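Long-range contacts in uncharacterized peptidase Lmo0363 (Listeria monocytogenes, PDB 3L4E), which probably acts as a serine peptidase of the S51 (peptidase E) family, cleaving peptides by way of a serine-histidine charge relay: residues 129-137 with 167-178; 155-164 with 183-193. All coordinates share one frame; numbering follows the deposited sequence.

Contacts 1 and 2 interlock along the chain, their segments alternating in sequence, and their centres lie about 11 Å apart on the same side of the molecule. In contact 2 the short parallel strands 157-159 and 184-186 pair; in contact 1 helix 168-177, which connects those strands, meets the loop 129-137. Tyr132 OH of contact 1 probably hydrogen-bonds to Thr158 O of contact 2 at 2.7 Å. The Phe167 ring stacks on that of His161, a charge-relay residue by similarity, whose side chain lies about 3 Å at nearest atoms from that of Ser120, likewise a charge-relay residue by similarity. Met136 comes within about 6 Å of Ser120, side chain to side chain.

Contact 1 of 2, residues 129-137 with 167-178; sequences NIAYIQTMD and FKEITQKIVTEY
Tyr132 and Tyr178 meet where the short 3-10 turn around Tyr132 faces the C-terminal end of helix 168-177. Tyr132 CB sits over the centre of the Tyr178 ring in a CH-pi contact, 3.6 Å from its centroid and only 5° off the ring normal. The phenol of Tyr132 itself is directed elsewhere: with CG between the backbone N and the carbonyl carbon (chi1 70°), the ring leaves this face, and Ile174 CG2 lies at its edge, 4.2 Å from Tyr132 CD1. The other branch of Ile174 ends in CD1, which lies 3.3 Å from Tyr132 O and also packs beside Thr135 OG1.

One turn earlier on the helix, Ile170 CG2 lies 4.1 Å from CB of selenomethionine Met136, while Ile170 CD1 packs beside Thr135 O. In the conformer described, one of two modelled, the Met136 chain is extended through CG and SE before bending at chi3 (-63°), which brings CE 3.5 Å from Phe167 CD1. In this conformer the selenium approaches the same ring obliquely, giving the selenium form of a Met-aromatic contact, and CE also touches Thr171 CG2.

The direct contacts are thus largely apolar, but a water donates to Ile170 O and also bonds Thr135 OG1, bridging the segments. At the helix start, Phe167 O receives both Thr171 N and Thr171 OG1, from opposite faces of its carbonyl plane. On the other segment Asn129 OD1 accepts from Ala131 N at 2.8 Å in an Asx turn.

Beyond this shell, the Tyr132 phenol is drawn toward strand 157-159 by its probable bond to Thr158, and Ile133 and Ile174 both touch Leu159 of that strand. Ile133 also packs on Phe91 of helix 90-100 and Val124 of helix 121-124, so the loop 129-137 lies against these two helices, strand 157-159 and helix 168-177.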
loop_
_atom_site.group_PDB
_atom_site.type_symbol
_atom_site.label_atom_id
_atom_site.label_comp_id
_atom_site.label_asym_id
_atom_site.label_seq_id
_atom_site.Cartn_x
_atom_site.Cartn_y
_atom_site.Cartn_z
ATOM N N ASN A 129 10.747 -0.254 -8.316
ATOM C CA ASN A 129 11.892 -0.411 -7.417
ATOM C C ASN A 129 11.817 0.627 -6.301
ATOM O O ASN A 129 11.576 1.807 -6.564
ATOM C CB ASN A 129 13.202 -0.277 -8.214
ATOM C CG ASN A 129 14.438 -0.306 -7.332
ATOM O OD1 ASN A 129 14.740 0.666 -6.640
ATOM N ND2 ASN A 129 15.168 -1.419 -7.364
ATOM N N ILE A 130 12.011 0.197 -5.058
ATOM C CA ILE A 130 11.757 1.080 -3.917
ATOM C C ILE A 130 12.992 1.800 -3.372
ATOM O O ILE A 130 12.933 2.408 -2.307
ATOM C CB ILE A 130 11.047 0.342 -2.759
ATOM C CG1 ILE A 130 11.955 -0.747 -2.166
ATOM C CG2 ILE A 130 9.749 -0.269 -3.250
ATOM C CD1 ILE A 130 11.412 -1.363 -0.879
ATOM N N ALA A 131 14.104 1.743 -4.095
ATOM C CA ALA A 131 15.319 2.391 -3.621
ATOM C C ALA A 131 15.087 3.865 -3.289
ATOM O O ALA A 131 15.647 4.384 -2.325
ATOM C CB ALA A 131 16.456 2.234 -4.636
ATOM N N TYR A 132 14.241 4.526 -4.074
ATOM C CA TYR A 132 14.010 5.960 -3.922
ATOM C C TYR A 132 13.418 6.352 -2.567
ATOM O O TYR A 132 13.459 7.525 -2.187
ATOM C CB TYR A 132 13.118 6.485 -5.052
ATOM C CG TYR A 132 11.668 6.019 -4.991
ATOM C CD1 TYR A 132 10.675 6.825 -4.446
ATOM C CD2 TYR A 132 11.294 4.779 -5.495
ATOM C CE1 TYR A 132 9.351 6.406 -4.398
ATOM C CE2 TYR A 132 9.983 4.348 -5.454
ATOM C CZ TYR A 132 9.011 5.166 -4.906
ATOM O OH TYR A 132 7.702 4.732 -4.877
ATOM N N ILE A 133 12.864 5.381 -1.842
ATOM C CA ILE A 133 12.200 5.685 -0.578
ATOM C C ILE A 133 13.137 5.561 0.633
ATOM O O ILE A 133 12.721 5.787 1.769
ATOM C CB ILE A 133 10.909 4.822 -0.388
ATOM C CG1 ILE A 133 9.826 5.599 0.372
ATOM C CG2 ILE A 133 11.214 3.496 0.291
ATOM C CD1 ILE A 133 9.300 6.802 -0.376
ATOM N N GLN A 134 14.407 5.235 0.390
ATOM C CA GLN A 134 15.339 4.942 1.482
ATOM C C GLN A 134 15.657 6.102 2.435
ATOM O O GLN A 134 16.130 5.868 3.549
ATOM C CB GLN A 134 16.641 4.333 0.950
ATOM C CG GLN A 134 17.444 5.247 0.052
ATOM C CD GLN A 134 18.553 4.502 -0.652
ATOM O OE1 GLN A 134 18.549 4.374 -1.876
ATOM N NE2 GLN A 134 19.504 3.987 0.122
ATOM N N THR A 135 15.422 7.341 2.012
ATOM C CA THR A 135 15.607 8.468 2.926
ATOM C C THR A 135 14.380 8.687 3.820
ATOM O O THR A 135 14.441 9.446 4.789
ATOM C CB THR A 135 15.994 9.791 2.202
ATOM O OG1 THR A 135 15.019 10.096 1.197
ATOM C CG2 THR A 135 17.369 9.678 1.554
HETATM N N MSE A 136 13.270 8.031 3.509
HETATM C CA MSE A 136 12.116 8.111 4.395
HETATM C C MSE A 136 12.061 6.899 5.309
HETATM O O MSE A 136 11.817 7.020 6.511
HETATM C CB MSE A 136 10.809 8.225 3.613
HETATM C CG MSE A 136 9.575 8.144 4.514
HETATM SE SE MSE A 136 7.878 8.300 3.579
HETATM C CE MSE A 136 8.119 10.119 2.899
ATOM N N ASP A 137 12.280 5.725 4.732
ATOM C CA ASP A 137 12.210 4.495 5.512
ATOM C C ASP A 137 13.592 3.867 5.620
ATOM O O ASP A 137 14.252 3.657 4.605
ATOM C CB ASP A 137 11.279 3.487 4.837
ATOM C CG ASP A 137 9.841 3.947 4.789
ATOM O OD1 ASP A 137 9.503 4.955 5.451
ATOM O OD2 ASP A 137 9.046 3.288 4.083
ATOM N N PHE A 167 7.557 15.497 6.210
ATOM C CA PHE A 167 8.318 14.895 5.126
ATOM C C PHE A 167 8.599 15.908 4.027
ATOM O O PHE A 167 8.815 15.537 2.874
ATOM C CB PHE A 167 7.557 13.700 4.541
ATOM C CG PHE A 167 7.230 12.640 5.550
ATOM C CD1 PHE A 167 8.197 11.736 5.964
ATOM C CD2 PHE A 167 5.954 12.541 6.085
ATOM C CE1 PHE A 167 7.899 10.759 6.895
ATOM C CE2 PHE A 167 5.653 11.569 7.017
ATOM C CZ PHE A 167 6.625 10.675 7.421
ATOM N N LYS A 168 8.589 17.190 4.381
ATOM C CA LYS A 168 8.787 18.232 3.384
ATOM C C LYS A 168 10.171 18.145 2.748
ATOM O O LYS A 168 10.287 17.921 1.544
ATOM C CB LYS A 168 8.521 19.625 3.961
ATOM C CG LYS A 168 7.063 20.055 3.863
ATOM C CD LYS A 168 6.893 21.523 4.210
ATOM C CE LYS A 168 5.442 21.956 4.092
ATOM N NZ LYS A 168 5.296 23.414 4.379
ATOM N N GLU A 169 11.219 18.304 3.546
ATOM C CA GLU A 169 12.565 18.266 2.982
ATOM C C GLU A 169 12.885 16.904 2.373
ATOM O O GLU A 169 13.517 16.825 1.321
ATOM C CB GLU A 169 13.634 18.695 3.998
ATOM C CG GLU A 169 13.287 18.460 5.458
ATOM C CD GLU A 169 14.319 19.066 6.394
ATOM O OE1 GLU A 169 15.377 19.515 5.901
ATOM O OE2 GLU A 169 14.078 19.097 7.621
ATOM N N ILE A 170 12.425 15.838 3.024
ATOM C CA ILE A 170 12.639 14.484 2.517
ATOM C C ILE A 170 12.078 14.307 1.113
ATOM O O ILE A 170 12.788 13.879 0.202
ATOM C CB ILE A 170 12.035 13.416 3.446
ATOM C CG1 ILE A 170 12.892 13.266 4.706
ATOM C CG2 ILE A 170 11.911 12.081 2.713
ATOM C CD1 ILE A 170 12.288 12.365 5.755
ATOM N N THR A 171 10.795 14.627 0.941
ATOM C CA THR A 171 10.135 14.418 -0.344
ATOM C C THR A 171 10.677 15.347 -1.430
ATOM O O THR A 171 10.735 14.975 -2.603
ATOM C CB THR A 171 8.592 14.536 -0.242
ATOM O OG1 THR A 171 8.225 15.815 0.288
ATOM C CG2 THR A 171 8.021 13.439 0.656
ATOM N N GLN A 172 11.073 16.553 -1.033
ATOM C CA GLN A 172 11.682 17.503 -1.955
ATOM C C GLN A 172 12.985 16.958 -2.529
ATOM O O GLN A 172 13.233 17.036 -3.734
ATOM C CB GLN A 172 11.958 18.830 -1.241
ATOM C CG GLN A 172 10.709 19.610 -0.853
ATOM C CD GLN A 172 9.927 20.084 -2.059
ATOM O OE1 GLN A 172 8.700 20.163 -2.027
ATOM N NE2 GLN A 172 10.638 20.399 -3.136
ATOM N N LYS A 173 13.819 16.406 -1.654
ATOM C CA LYS A 173 15.121 15.897 -2.066
ATOM C C LYS A 173 15.004 14.635 -2.910
ATOM O O LYS A 173 15.869 14.355 -3.736
ATOM C CB LYS A 173 16.020 15.674 -0.851
ATOM C CG LYS A 173 16.469 16.982 -0.210
ATOM C CD LYS A 173 17.387 16.765 0.979
ATOM C CE LYS A 173 17.909 18.098 1.502
ATOM N NZ LYS A 173 18.779 17.930 2.699
ATOM N N ILE A 174 13.923 13.883 -2.713
ATOM C CA ILE A 174 13.671 12.698 -3.519
ATOM C C ILE A 174 13.305 13.075 -4.951
ATOM O O ILE A 174 13.823 12.495 -5.901
ATOM C CB ILE A 174 12.574 11.807 -2.894
ATOM C CG1 ILE A 174 13.080 11.202 -1.581
ATOM C CG2 ILE A 174 12.117 10.715 -3.870
ATOM C CD1 ILE A 174 12.116 10.245 -0.921
ATOM N N VAL A 175 12.419 14.054 -5.105
ATOM C CA VAL A 175 12.057 14.525 -6.436
ATOM C C VAL A 175 13.292 14.969 -7.211
ATOM O O VAL A 175 13.469 14.610 -8.376
ATOM C CB VAL A 175 11.068 15.703 -6.381
ATOM C CG1 VAL A 175 11.018 16.397 -7.726
ATOM C CG2 VAL A 175 9.689 15.216 -5.972
ATOM N N THR A 176 14.146 15.747 -6.552
ATOM C CA THR A 176 15.348 16.271 -7.192
ATOM C C THR A 176 16.258 15.138 -7.656
ATOM O O THR A 176 16.740 15.137 -8.789
ATOM C CB THR A 176 16.147 17.189 -6.242
ATOM O OG1 THR A 176 15.272 18.143 -5.629
ATOM C CG2 THR A 176 17.242 17.926 -7.004
ATOM N N GLU A 177 16.484 14.171 -6.772
ATOM C CA GLU A 177 17.429 13.091 -7.039
ATOM C C GLU A 177 16.908 12.057 -8.039
ATOM O O GLU A 177 17.683 11.469 -8.795
ATOM C CB GLU A 177 17.835 12.410 -5.731
ATOM C CG GLU A 177 18.737 11.200 -5.911
ATOM C CD GLU A 177 19.282 10.675 -4.596
ATOM O OE1 GLU A 177 18.822 11.144 -3.532
ATOM O OE2 GLU A 177 20.172 9.797 -4.629
ATOM N N TYR A 178 15.597 11.831 -8.046
ATOM C CA TYR A 178 15.029 10.807 -8.911
ATOM C C TYR A 178 14.118 11.390 -9.988
ATOM O O TYR A 178 13.961 10.810 -11.063
ATOM C CB TYR A 178 14.281 9.765 -8.076
ATOM C CG TYR A 178 15.158 9.062 -7.064
ATOM C CD1 TYR A 178 15.390 9.617 -5.812
ATOM C CD2 TYR A 178 15.756 7.844 -7.361
ATOM C CE1 TYR A 178 16.191 8.977 -4.883
ATOM C CE2 TYR A 178 16.558 7.195 -6.438
ATOM C CZ TYR A 178 16.772 7.768 -5.203
ATOM O OH TYR A 178 17.570 7.130 -4.281
HETATM O O HOH W 1 15.341 12.775 0.466
#

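Contact 2 of 2, residues 155-164 with 183-193. With SO4 (sulfate ion), chain B.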
loop_
_atom_site.group_PDB
_atom_site.type_symbol
_atom_site.label_atom_id
_atom_site.label_comp_id
_atom_site.label_asym_id
_atom_site.label_seq_id
_atom_site.Cartn_x
_atom_site.Cartn_y
_atom_site.Cartn_z
ATOM N N ASP A 155 4.362 1.923 -13.929
ATOM C CA ASP A 155 5.675 2.375 -14.353
ATOM C C ASP A 155 6.163 3.508 -13.461
ATOM O O ASP A 155 7.351 3.817 -13.427
ATOM C CB ASP A 155 5.646 2.810 -15.819
ATOM C CG ASP A 155 5.383 1.652 -16.768
ATOM O OD1 ASP A 155 5.489 0.482 -16.337
ATOM O OD2 ASP A 155 5.076 1.911 -17.953
ATOM N N PHE A 156 5.244 4.117 -12.719
ATOM C CA PHE A 156 5.602 5.263 -11.888
ATOM C C PHE A 156 5.929 4.915 -10.432
ATOM O O PHE A 156 5.554 3.846 -9.928
ATOM C CB PHE A 156 4.541 6.371 -11.975
ATOM C CG PHE A 156 3.169 5.959 -11.494
ATOM C CD1 PHE A 156 2.840 6.024 -10.147
ATOM C CD2 PHE A 156 2.203 5.534 -12.393
ATOM C CE1 PHE A 156 1.574 5.670 -9.706
ATOM C CE2 PHE A 156 0.931 5.171 -11.956
ATOM C CZ PHE A 156 0.622 5.235 -10.609
ATOM N N SER A 157 6.633 5.834 -9.770
ATOM C CA SER A 157 7.095 5.645 -8.397
ATOM C C SER A 157 6.380 6.588 -7.433
ATOM O O SER A 157 6.744 7.761 -7.301
ATOM C CB SER A 157 8.608 5.861 -8.310
ATOM O OG SER A 157 9.296 4.963 -9.162
ATOM N N THR A 158 5.369 6.065 -6.751
ATOM C CA THR A 158 4.535 6.884 -5.882
ATOM C C THR A 158 5.335 7.415 -4.704
ATOM O O THR A 158 6.043 6.665 -4.031
ATOM C CB THR A 158 3.319 6.096 -5.382
ATOM O OG1 THR A 158 2.595 5.584 -6.507
ATOM C CG2 THR A 158 2.406 6.977 -4.541
ATOM N N LEU A 159 5.223 8.717 -4.466
ATOM C CA LEU A 159 5.938 9.371 -3.375
ATOM C C LEU A 159 4.927 9.958 -2.396
ATOM O O LEU A 159 4.356 11.013 -2.647
ATOM C CB LEU A 159 6.856 10.460 -3.922
ATOM C CG LEU A 159 7.713 11.192 -2.894
ATOM C CD1 LEU A 159 8.603 10.216 -2.138
ATOM C CD2 LEU A 159 8.547 12.249 -3.594
ATOM N N PRO A 160 4.694 9.264 -1.274
ATOM C CA PRO A 160 3.614 9.690 -0.375
ATOM C C PRO A 160 4.039 10.802 0.575
ATOM O O PRO A 160 5.238 11.067 0.755
ATOM C CB PRO A 160 3.297 8.414 0.409
ATOM C CG PRO A 160 4.610 7.697 0.468
ATOM C CD PRO A 160 5.335 8.013 -0.827
ATOM N N HIS A 161 3.038 11.445 1.171
ATOM C CA HIS A 161 3.235 12.595 2.048
ATOM C C HIS A 161 3.942 13.750 1.330
ATOM O O HIS A 161 4.667 14.508 1.967
ATOM C CB HIS A 161 4.019 12.213 3.315
ATOM C CG HIS A 161 3.568 10.939 3.968
ATOM N ND1 HIS A 161 2.296 10.767 4.475
ATOM C CD2 HIS A 161 4.230 9.787 4.225
ATOM C CE1 HIS A 161 2.191 9.560 5.002
ATOM N NE2 HIS A 161 3.352 8.943 4.864
ATOM N N TYR A 162 3.736 13.890 0.019
ATOM C CA TYR A 162 4.492 14.883 -0.763
ATOM C C TYR A 162 4.282 16.312 -0.281
ATOM O O TYR A 162 3.148 16.786 -0.177
ATOM C CB TYR A 162 4.190 14.797 -2.266
ATOM C CG TYR A 162 4.980 15.814 -3.077
ATOM C CD1 TYR A 162 6.330 15.616 -3.348
ATOM C CD2 TYR A 162 4.382 16.974 -3.556
ATOM C CE1 TYR A 162 7.057 16.542 -4.079
ATOM C CE2 TYR A 162 5.102 17.906 -4.292
ATOM C CZ TYR A 162 6.438 17.685 -4.553
ATOM O OH TYR A 162 7.165 18.609 -5.279
ATOM N N ASN A 163 5.391 16.992 -0.010
ATOM C CA ASN A 163 5.369 18.364 0.498
ATOM C C ASN A 163 4.476 18.493 1.731
ATOM O O ASN A 163 3.963 19.572 2.034
ATOM C CB ASN A 163 4.937 19.346 -0.593
ATOM C CG ASN A 163 5.472 20.744 -0.360
ATOM O OD1 ASN A 163 6.525 20.923 0.253
ATOM N ND2 ASN A 163 4.750 21.744 -0.854
ATOM N N ASN A 164 4.291 17.373 2.425
ATOM C CA ASN A 164 3.568 17.332 3.693
ATOM C C ASN A 164 4.527 17.176 4.860
ATOM O O ASN A 164 5.284 16.210 4.920
ATOM C CB ASN A 164 2.605 16.141 3.735
ATOM C CG ASN A 164 1.351 16.359 2.919
ATOM O OD1 ASN A 164 1.111 15.656 1.938
ATOM N ND2 ASN A 164 0.530 17.320 3.330
ATOM N N GLN A 183 10.300 7.987 -12.886
ATOM C CA GLN A 183 8.952 8.517 -13.067
ATOM C C GLN A 183 8.215 8.693 -11.736
ATOM O O GLN A 183 7.166 8.088 -11.491
ATOM C CB GLN A 183 8.158 7.648 -14.046
ATOM C CG GLN A 183 8.743 7.662 -15.461
ATOM C CD GLN A 183 7.833 7.028 -16.492
ATOM O OE1 GLN A 183 6.999 6.183 -16.168
ATOM N NE2 GLN A 183 7.994 7.430 -17.749
ATOM N N ILE A 184 8.787 9.536 -10.884
ATOM C CA ILE A 184 8.219 9.858 -9.582
ATOM C C ILE A 184 6.823 10.457 -9.730
ATOM O O ILE A 184 6.627 11.395 -10.503
ATOM C CB ILE A 184 9.115 10.873 -8.850
ATOM C CG1 ILE A 184 10.510 10.290 -8.638
ATOM C CG2 ILE A 184 8.500 11.279 -7.529
ATOM C CD1 ILE A 184 10.554 9.175 -7.624
ATOM N N TYR A 185 5.869 9.908 -8.981
ATOM C CA TYR A 185 4.473 10.345 -9.017
ATOM C C TYR A 185 4.099 10.837 -7.622
ATOM O O TYR A 185 3.730 10.042 -6.760
ATOM C CB TYR A 185 3.573 9.166 -9.416
ATOM C CG TYR A 185 2.192 9.546 -9.933
ATOM C CD1 TYR A 185 1.820 9.269 -11.245
ATOM C CD2 TYR A 185 1.267 10.176 -9.114
ATOM C CE1 TYR A 185 0.562 9.614 -11.731
ATOM C CE2 TYR A 185 0.007 10.523 -9.587
ATOM C CZ TYR A 185 -0.340 10.241 -10.897
ATOM O OH TYR A 185 -1.593 10.592 -11.378
ATOM N N PRO A 186 4.217 12.147 -7.384
ATOM C CA PRO A 186 3.972 12.703 -6.043
ATOM C C PRO A 186 2.493 12.718 -5.638
ATOM O O PRO A 186 1.656 13.081 -6.456
ATOM C CB PRO A 186 4.470 14.150 -6.174
ATOM C CG PRO A 186 5.306 14.179 -7.402
ATOM C CD PRO A 186 4.725 13.167 -8.319
ATOM N N ILE A 187 2.183 12.326 -4.401
ATOM C CA ILE A 187 0.840 12.522 -3.838
ATOM C C ILE A 187 0.911 12.978 -2.384
ATOM O O ILE A 187 1.696 12.459 -1.589
ATOM C CB ILE A 187 -0.072 11.267 -3.948
ATOM C CG1 ILE A 187 0.585 10.032 -3.315
ATOM C CG2 ILE A 187 -0.477 11.019 -5.398
ATOM C CD1 ILE A 187 -0.363 8.847 -3.113
ATOM N N SER A 188 0.094 13.968 -2.048
ATOM C CA SER A 188 0.026 14.501 -0.695
ATOM C C SER A 188 -0.893 13.661 0.192
ATOM O O SER A 188 -1.490 12.684 -0.264
ATOM C CB SER A 188 -0.479 15.943 -0.729
ATOM O OG SER A 188 -1.804 16.000 -1.240
ATOM N N ASN A 189 -1.008 14.044 1.460
ATOM C CA ASN A 189 -1.853 13.306 2.401
ATOM C C ASN A 189 -3.333 13.259 2.020
ATOM O O ASN A 189 -4.040 12.309 2.360
ATOM C CB ASN A 189 -1.705 13.854 3.819
ATOM C CG ASN A 189 -0.384 13.484 4.451
ATOM O OD1 ASN A 189 0.118 14.197 5.324
ATOM N ND2 ASN A 189 0.195 12.372 4.012
ATOM N N HIS A 190 -3.807 14.275 1.311
ATOM C CA HIS A 190 -5.220 14.297 0.933
ATOM C C HIS A 190 -5.460 14.005 -0.544
ATOM O O HIS A 190 -6.518 14.319 -1.086
ATOM C CB HIS A 190 -5.875 15.602 1.378
ATOM C CG HIS A 190 -5.928 15.756 2.865
ATOM N ND1 HIS A 190 -4.869 16.243 3.600
ATOM C CD2 HIS A 190 -6.898 15.452 3.758
ATOM C CE1 HIS A 190 -5.194 16.254 4.881
ATOM N NE2 HIS A 190 -6.422 15.784 5.003
ATOM N N GLU A 191 -4.473 13.379 -1.183
ATOM C CA GLU A 191 -4.611 12.904 -2.557
ATOM C C GLU A 191 -4.654 11.380 -2.600
ATOM O O GLU A 191 -4.053 10.703 -1.767
ATOM C CB GLU A 191 -3.442 13.393 -3.431
ATOM C CG GLU A 191 -3.573 14.830 -3.948
ATOM C CD GLU A 191 -2.341 15.287 -4.729
ATOM O OE1 GLU A 191 -1.224 14.857 -4.372
ATOM O OE2 GLU A 191 -2.489 16.079 -5.687
ATOM N N ALA A 192 -5.372 10.842 -3.579
ATOM C CA ALA A 192 -5.347 9.413 -3.844
ATOM C C ALA A 192 -5.186 9.220 -5.341
ATOM O O ALA A 192 -5.511 10.118 -6.123
ATOM C CB ALA A 192 -6.619 8.745 -3.339
ATOM N N ILE A 193 -4.658 8.066 -5.737
ATOM C CA ILE A 193 -4.556 7.721 -7.153
ATOM C C ILE A 193 -5.522 6.574 -7.433
ATOM O O ILE A 193 -5.425 5.501 -6.806
ATOM C CB ILE A 193 -3.126 7.295 -7.570
ATOM C CG1 ILE A 193 -2.074 8.264 -7.012
ATOM C CG2 ILE A 193 -3.032 7.211 -9.094
ATOM C CD1 ILE A 193 -0.643 7.780 -7.193
HETATM S S SO4 B . -2.718 18.138 1.329
HETATM O O1 SO4 B . -2.621 17.071 2.323
HETATM O O2 SO4 B . -3.679 19.142 1.788
HETATM O O3 SO4 B . -1.410 18.747 1.121
HETATM O O4 SO4 B . -3.191 17.577 0.066
HETATM O O HOH W 2 9.969 6.299 -11.108
#
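Phe156 packs against Tyr185, whose CD1 lies over one face of its ring toward the rim; Phe156 CG stands between its backbone N and carbonyl carbon (chi1 61°), which puts the ring there, the two ring planes oblique at 40°. Ser157 begins the parallel pairing, its N bonding to Gln183 O and its O accepting from Tyr185 N. Thr158 turns to the same side of this small sheet as Tyr185, and its CG2 meets Ile187 CD1 at 3.6 Å. Leu159 continues the ladder through Tyr185 O and Ile187 N, while its CB rests 4.0 Å from Ile184 CG2 on the opposite side.

Past Pro160, His161 ND1 accepts a 2.7 Å bond from Asn189 ND2. The donor lies in the imidazole plane and ND1 in the amide plane, which helps fix the ring's rotation; the two planes themselves are 73° apart. Tyr162 N bonds to Ile187 O, and Pro186 CB sits over one face of the tyrosine ring, 3.7 Å from its centroid. Asn164 closes the type II turn from His161; its OD1 takes Asn189 N at 2.7 Å from above the carbonyl plane, and the two amides stack with planes 10° apart. Asn164 ND2 hydrogen-bonds O3 of a sulfate, probably from the crystallisation liquor; His190 ND1 bonds its O1, 2.7 Å away, and Arg204 also binds the ion.

A parallel strand pair linked through helix 168-177 is a beta-alpha-beta unit. Here its first strand leads into His161, a charge-relay residue by similarity, beside Ser120; Asn189 holds the imidazole nitrogen, consistent with a positioning role in an S51 peptidase active site.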